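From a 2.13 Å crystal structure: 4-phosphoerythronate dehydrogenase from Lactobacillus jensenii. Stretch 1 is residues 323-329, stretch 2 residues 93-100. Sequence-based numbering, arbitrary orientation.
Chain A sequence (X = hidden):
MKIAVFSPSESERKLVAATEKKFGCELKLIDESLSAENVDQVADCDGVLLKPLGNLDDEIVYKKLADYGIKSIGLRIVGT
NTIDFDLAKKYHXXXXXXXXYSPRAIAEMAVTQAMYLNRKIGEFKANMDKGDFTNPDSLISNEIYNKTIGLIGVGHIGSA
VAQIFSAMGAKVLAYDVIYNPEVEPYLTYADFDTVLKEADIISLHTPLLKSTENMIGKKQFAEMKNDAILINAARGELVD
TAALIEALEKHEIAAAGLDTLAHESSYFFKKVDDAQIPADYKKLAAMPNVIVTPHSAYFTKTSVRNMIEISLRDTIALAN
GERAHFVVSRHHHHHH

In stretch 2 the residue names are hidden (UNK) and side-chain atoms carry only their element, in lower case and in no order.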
ATOM      1  N   ARG A 323      30.601  20.777   1.326  1.00 66.57           N
ATOM      2  CA  ARG A 323      29.400  21.015   2.133  1.00 72.27           C
ATOM      3  C   ARG A 323      28.923  19.782   2.944  1.00 67.63           C
ATOM      4  O   ARG A 323      28.988  18.635   2.463  1.00 56.11           O
ATOM      5  CB  ARG A 323      28.250  21.520   1.258  1.00 77.59           C
ATOM      6  CG  ARG A 323      27.292  22.447   2.006  1.00 87.07           C
ATOM      7  CD  ARG A 323      27.866  23.857   2.185  1.00 88.24           C
ATOM      8  NE  ARG A 323      27.970  24.578   0.911  1.00 89.99           N
ATOM      9  CZ  ARG A 323      26.947  25.127   0.251  1.00 92.71           C
ATOM     10  NH1 ARG A 323      25.710  25.058   0.730  1.00 91.48           N
ATOM     11  NH2 ARG A 323      27.160  25.752  -0.907  1.00 90.72           N
ATOM     12  N   ALA A 324      28.452  20.055   4.168  1.00 61.40           N
ATOM     13  CA  ALA A 324      27.808  19.077   5.052  1.00 59.58           C
ATOM     14  C   ALA A 324      26.287  19.239   4.921  1.00 61.12           C
ATOM     15  O   ALA A 324      25.796  20.347   4.656  1.00 60.58           O
ATOM     16  CB  ALA A 324      28.245  19.295   6.499  1.00 58.60           C
ATOM     17  N   HIS A 325      25.545  18.142   5.070  1.00 55.85           N
ATOM     18  CA  HIS A 325      24.090  18.187   4.914  1.00 56.07           C
ATOM     19  C   HIS A 325      23.400  18.640   6.199  1.00 59.37           C
ATOM     20  O   HIS A 325      22.287  19.189   6.137  1.00 54.00           O
ATOM     21  CB  HIS A 325      23.522  16.837   4.421  1.00 56.48           C
ATOM     22  CG  HIS A 325      24.029  16.425   3.072  1.00 55.53           C
ATOM     23  ND1 HIS A 325      24.010  17.267   1.980  1.00 65.08           N
ATOM     24  CD2 HIS A 325      24.583  15.268   2.640  1.00 59.27           C
ATOM     25  CE1 HIS A 325      24.546  16.655   0.939  1.00 62.49           C
ATOM     26  NE2 HIS A 325      24.900  15.439   1.313  1.00 60.85           N
ATOM     27  N   PHE A 326      24.077  18.443   7.342  1.00 59.09           N
ATOM     28  CA  PHE A 326      23.469  18.557   8.661  1.00 53.68           C
ATOM     29  C   PHE A 326      24.346  19.322   9.651  1.00 55.86           C
ATOM     30  O   PHE A 326      24.553  18.897  10.782  1.00 53.91           O
ATOM     31  CB  PHE A 326      23.119  17.162   9.187  1.00 55.10           C
ATOM     32  CG  PHE A 326      22.280  16.355   8.224  1.00 54.26           C
ATOM     33  CD1 PHE A 326      20.972  16.717   7.956  1.00 53.09           C
ATOM     34  CD2 PHE A 326      22.813  15.254   7.556  1.00 51.86           C
ATOM     35  CE1 PHE A 326      20.192  15.991   7.069  1.00 54.19           C
ATOM     36  CE2 PHE A 326      22.046  14.528   6.656  1.00 54.01           C
ATOM     37  CZ  PHE A 326      20.727  14.897   6.411  1.00 53.33           C
ATOM     38  N   VAL A 327      24.829  20.478   9.201  1.00 64.68           N
ATOM     39  CA  VAL A 327      25.338  21.550  10.087  1.00 66.24           C
ATOM     40  C   VAL A 327      24.269  22.054  11.072  1.00 67.14           C
ATOM     41  O   VAL A 327      23.093  22.157  10.714  1.00 68.84           O
ATOM     42  CB  VAL A 327      25.743  22.781   9.266  1.00 65.27           C
ATOM     43  CG1 VAL A 327      26.370  23.842  10.180  1.00 63.16           C
ATOM     44  CG2 VAL A 327      26.663  22.361   8.124  1.00 66.08           C
ATOM     45  N   VAL A 328      24.670  22.417  12.288  1.00 66.36           N
ATOM     46  CA  VAL A 328      23.688  22.777  13.308  1.00 72.43           C
ATOM     47  C   VAL A 328      23.921  24.119  14.038  1.00 80.46           C
ATOM     48  O   VAL A 328      25.060  24.496  14.332  1.00 91.68           O
ATOM     49  CB  VAL A 328      23.540  21.606  14.322  1.00 69.26           C
ATOM     50  CG1 VAL A 328      23.183  22.089  15.725  1.00 66.81           C
ATOM     51  CG2 VAL A 328      22.497  20.606  13.821  1.00 67.12           C
ATOM     52  N   SER A 329      22.811  24.809  14.325  1.00 84.89           N
ATOM     53  CA  SER A 329      22.725  25.906  15.315  1.00 82.98           C
ATOM     54  C   SER A 329      22.147  25.385  16.641  1.00 78.44           C
ATOM     55  O   SER A 329      22.475  25.868  17.722  1.00 66.72           O
ATOM     56  CB  SER A 329      21.809  27.017  14.789  1.00 79.21           C
ATOM     57  OG  SER A 329      22.301  27.558  13.574  1.00 78.13           O
ATOM     58  N   UNK A  93      34.899  25.793  14.623  1.00 65.42           N
ATOM     59  CA  UNK A  93      34.497  24.386  14.531  1.00 67.44           C
ATOM     60  C   UNK A  93      33.028  24.247  14.090  1.00 66.29           C
ATOM     61  O   UNK A  93      32.133  24.360  14.931  1.00 68.62           O
ATOM     62  c   UNK A  93      36.128  23.106  17.899  1.00 77.04           C
ATOM     63  c   UNK A  93      36.100  23.314  16.386  1.00 75.34           C
ATOM     64  c   UNK A  93      36.646  22.079  15.671  1.00 75.74           C
ATOM     65  c   UNK A  93      34.683  23.677  15.892  1.00 72.47           C
ATOM     66  N   UNK A  94      32.776  23.996  12.797  1.00 60.21           N
ATOM     67  CA  UNK A  94      31.416  23.632  12.346  1.00 63.81           C
ATOM     68  C   UNK A  94      30.938  22.463  13.249  1.00 67.41           C
ATOM     69  O   UNK A  94      31.756  21.674  13.716  1.00 75.30           O
ATOM     70  c   UNK A  94      31.315  23.241  10.824  1.00 60.27           C
ATOM     71  o   UNK A  94      31.748  24.319   9.969  1.00 54.27           O
ATOM     72  c   UNK A  94      29.869  22.859  10.430  1.00 54.14           C
ATOM     73  N   UNK A  95      29.636  22.410  13.548  1.00 67.91           N
ATOM     74  CA  UNK A  95      29.004  21.284  14.271  1.00 66.46           C
ATOM     75  C   UNK A  95      27.935  20.647  13.370  1.00 62.42           C
ATOM     76  O   UNK A  95      27.059  21.352  12.849  1.00 61.47           O
ATOM     77  c   UNK A  95      29.371  22.640  16.355  1.00 70.48           C
ATOM     78  c   UNK A  95      27.972  20.554  16.499  1.00 60.83           C
ATOM     79  c   UNK A  95      28.380  21.743  15.613  1.00 66.61           C
ATOM     80  N   UNK A  96      28.041  19.337  13.146  1.00 55.66           N
ATOM     81  CA  UNK A  96      27.013  18.614  12.404  1.00 54.06           C
ATOM     82  C   UNK A  96      26.402  17.569  13.317  1.00 58.49           C
ATOM     83  O   UNK A  96      26.965  17.215  14.379  1.00 55.81           O
ATOM     84  o   UNK A  96      28.489  16.872  11.437  1.00 44.58           O
ATOM     85  c   UNK A  96      27.521  17.888  11.111  1.00 55.75           C
ATOM     86  c   UNK A  96      28.100  18.878  10.095  1.00 55.39           C
ATOM     87  N   UNK A  97      25.252  17.055  12.892  1.00 50.85           N
ATOM     88  CA  UNK A  97      24.592  16.020  13.649  1.00 47.27           C
ATOM     89  C   UNK A  97      23.827  15.106  12.720  1.00 47.42           C
ATOM     90  O   UNK A  97      23.758  15.355  11.503  1.00 43.96           O
ATOM     91  o   UNK A  97      22.337  17.534  12.844  1.00 42.43           O
ATOM     92  n   UNK A  97      21.371  17.441  14.887  1.00 44.87           N
ATOM     93  c   UNK A  97      22.397  17.257  14.059  1.00 43.71           C
ATOM     94  c   UNK A  97      23.650  16.675  14.687  1.00 45.20           C
ATOM     95  N   UNK A  98      23.207  14.082  13.316  1.00 52.00           N
ATOM     96  CA  UNK A  98      22.296  13.183  12.592  1.00 48.95           C
ATOM     97  C   UNK A  98      20.842  13.317  13.108  1.00 51.07           C
ATOM     98  O   UNK A  98      20.412  12.669  14.077  1.00 52.82           O
ATOM     99  c   UNK A  98      21.937  10.865  11.699  1.00 46.42           C
ATOM    100  c   UNK A  98      22.817  11.725  12.588  1.00 44.67           C
ATOM    101  c   UNK A  98      24.248  11.692  12.062  1.00 49.35           C
ATOM    102  N   UNK A  99      20.099  14.208  12.475  1.00 52.82           N
ATOM    103  CA  UNK A  99      18.673  14.384  12.738  1.00 51.88           C
ATOM    104  C   UNK A  99      17.791  13.195  12.352  1.00 48.20           C
ATOM    105  O   UNK A  99      16.835  12.916  13.039  1.00 54.93           O
ATOM    106  c   UNK A  99      19.393  15.765  10.927  1.00 54.73           C
ATOM    107  c   UNK A  99      20.620  15.249  11.586  1.00 53.35           C
ATOM    108  c   UNK A  99      18.318  15.629  11.929  1.00 53.77           C
ATOM    109  N   UNK A 100      18.094  12.528  11.251  1.00 51.46           N
ATOM    110  CA  UNK A 100      17.228  11.477  10.734  1.00 53.45           C
ATOM    111  C   UNK A 100      17.946  10.125  10.651  1.00 55.44           C
ATOM    112  O   UNK A 100      18.513   9.797   9.619  1.00 52.47           O
ATOM    113  c   UNK A 100      15.921  10.784   8.672  1.00 55.41           C
ATOM    114  c   UNK A 100      15.905  13.162   9.413  1.00 58.49           C
ATOM    115  c   UNK A 100      16.720  11.884   9.333  1.00 56.30           C
TER

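Position 93 carries four side-chain carbons, forked at the second. No atom of this side chain comes near stretch 1. A four-carbon chain with its fork one step beyond CB is leucine, L93.

Position 94 has three side-chain atoms. One carbon carries an oxygen and another carbon. The terminal carbon lies 3.6 Å from CG1 of V327. A branched CB with one oxygen and one carbon is threonine, T94. The atom facing V327 CG1 is its methyl, CG2.

Position 95 has three carbons, one carrying the other two. The CA-to-CB bond points sideways, and the main contact is made by the backbone. Its O accepts a hydrogen bond from V328 N at 2.7 Å. Branching at CB with carbon alone gives valine, V95. Threonine would have the same shape, so the elements decide.

Position 96 again has one carbon carrying an oxygen and a carbon. The terminal carbon is 3.6 Å from A324 CB and 3.7 Å from V327 N. This is threonine, T96, and the carbon is CG2. Its chi1 is p, and the methyl packs beside A324 CB.

Position 97 has two carbons in a row, the second carrying one oxygen and one nitrogen. The oxygen lies 3.2 Å from V328 CG2 and 3.8 Å from F326 CB. A short side chain ending in an amide is asparagine, N97. Its OD1 is also 3.3 Å from F326 O, but both are acceptors and no hydrogen bond forms between them. The ND2 atom is hydrogen-bonded elsewhere in the structure.

Position 98 has three carbons, branched at CB. The CA-to-CB bond points away from stretch 1, and the side chain makes no contact with it. The all-carbon fork gives valine, V98.

Position 99 has three carbons that close a ring onto the backbone N. One ring carbon is 3.5 Å from F326 CD1. Only proline closes such a ring, so this is P99, and the touching atom is CG.

Position 100 has three carbons, one carrying two. The side chain makes no contact with stretch 1. It is valine, V100.

The contact is built around a single beta bridge between V327 and T96, whose CA atoms are 4.1 Å apart. Two backbone hydrogen bonds flank this pair. V328 N donates to V95 O, and N97 N donates to F326 O at 2.9 Å. The same two acceptors also receive CA-H...O contacts. V327 CA lies 3.3 Å from V95 O, and T96 CA lies 3.0 Å from F326 O. Side chains add packing around this backbone link. A324 meets the T96 methyl, V327 meets T94, and V328 rests against the N97 amide oxygen. The F326 ring approaches P99 obliquely and makes an apolar contact. R323, H325 and S329 take no part. Together the two stretches bury 410 Å², although the touching residues are at least 227 positions apart in sequence.

Stretch 2, residues 93-100: LTVTNVPV
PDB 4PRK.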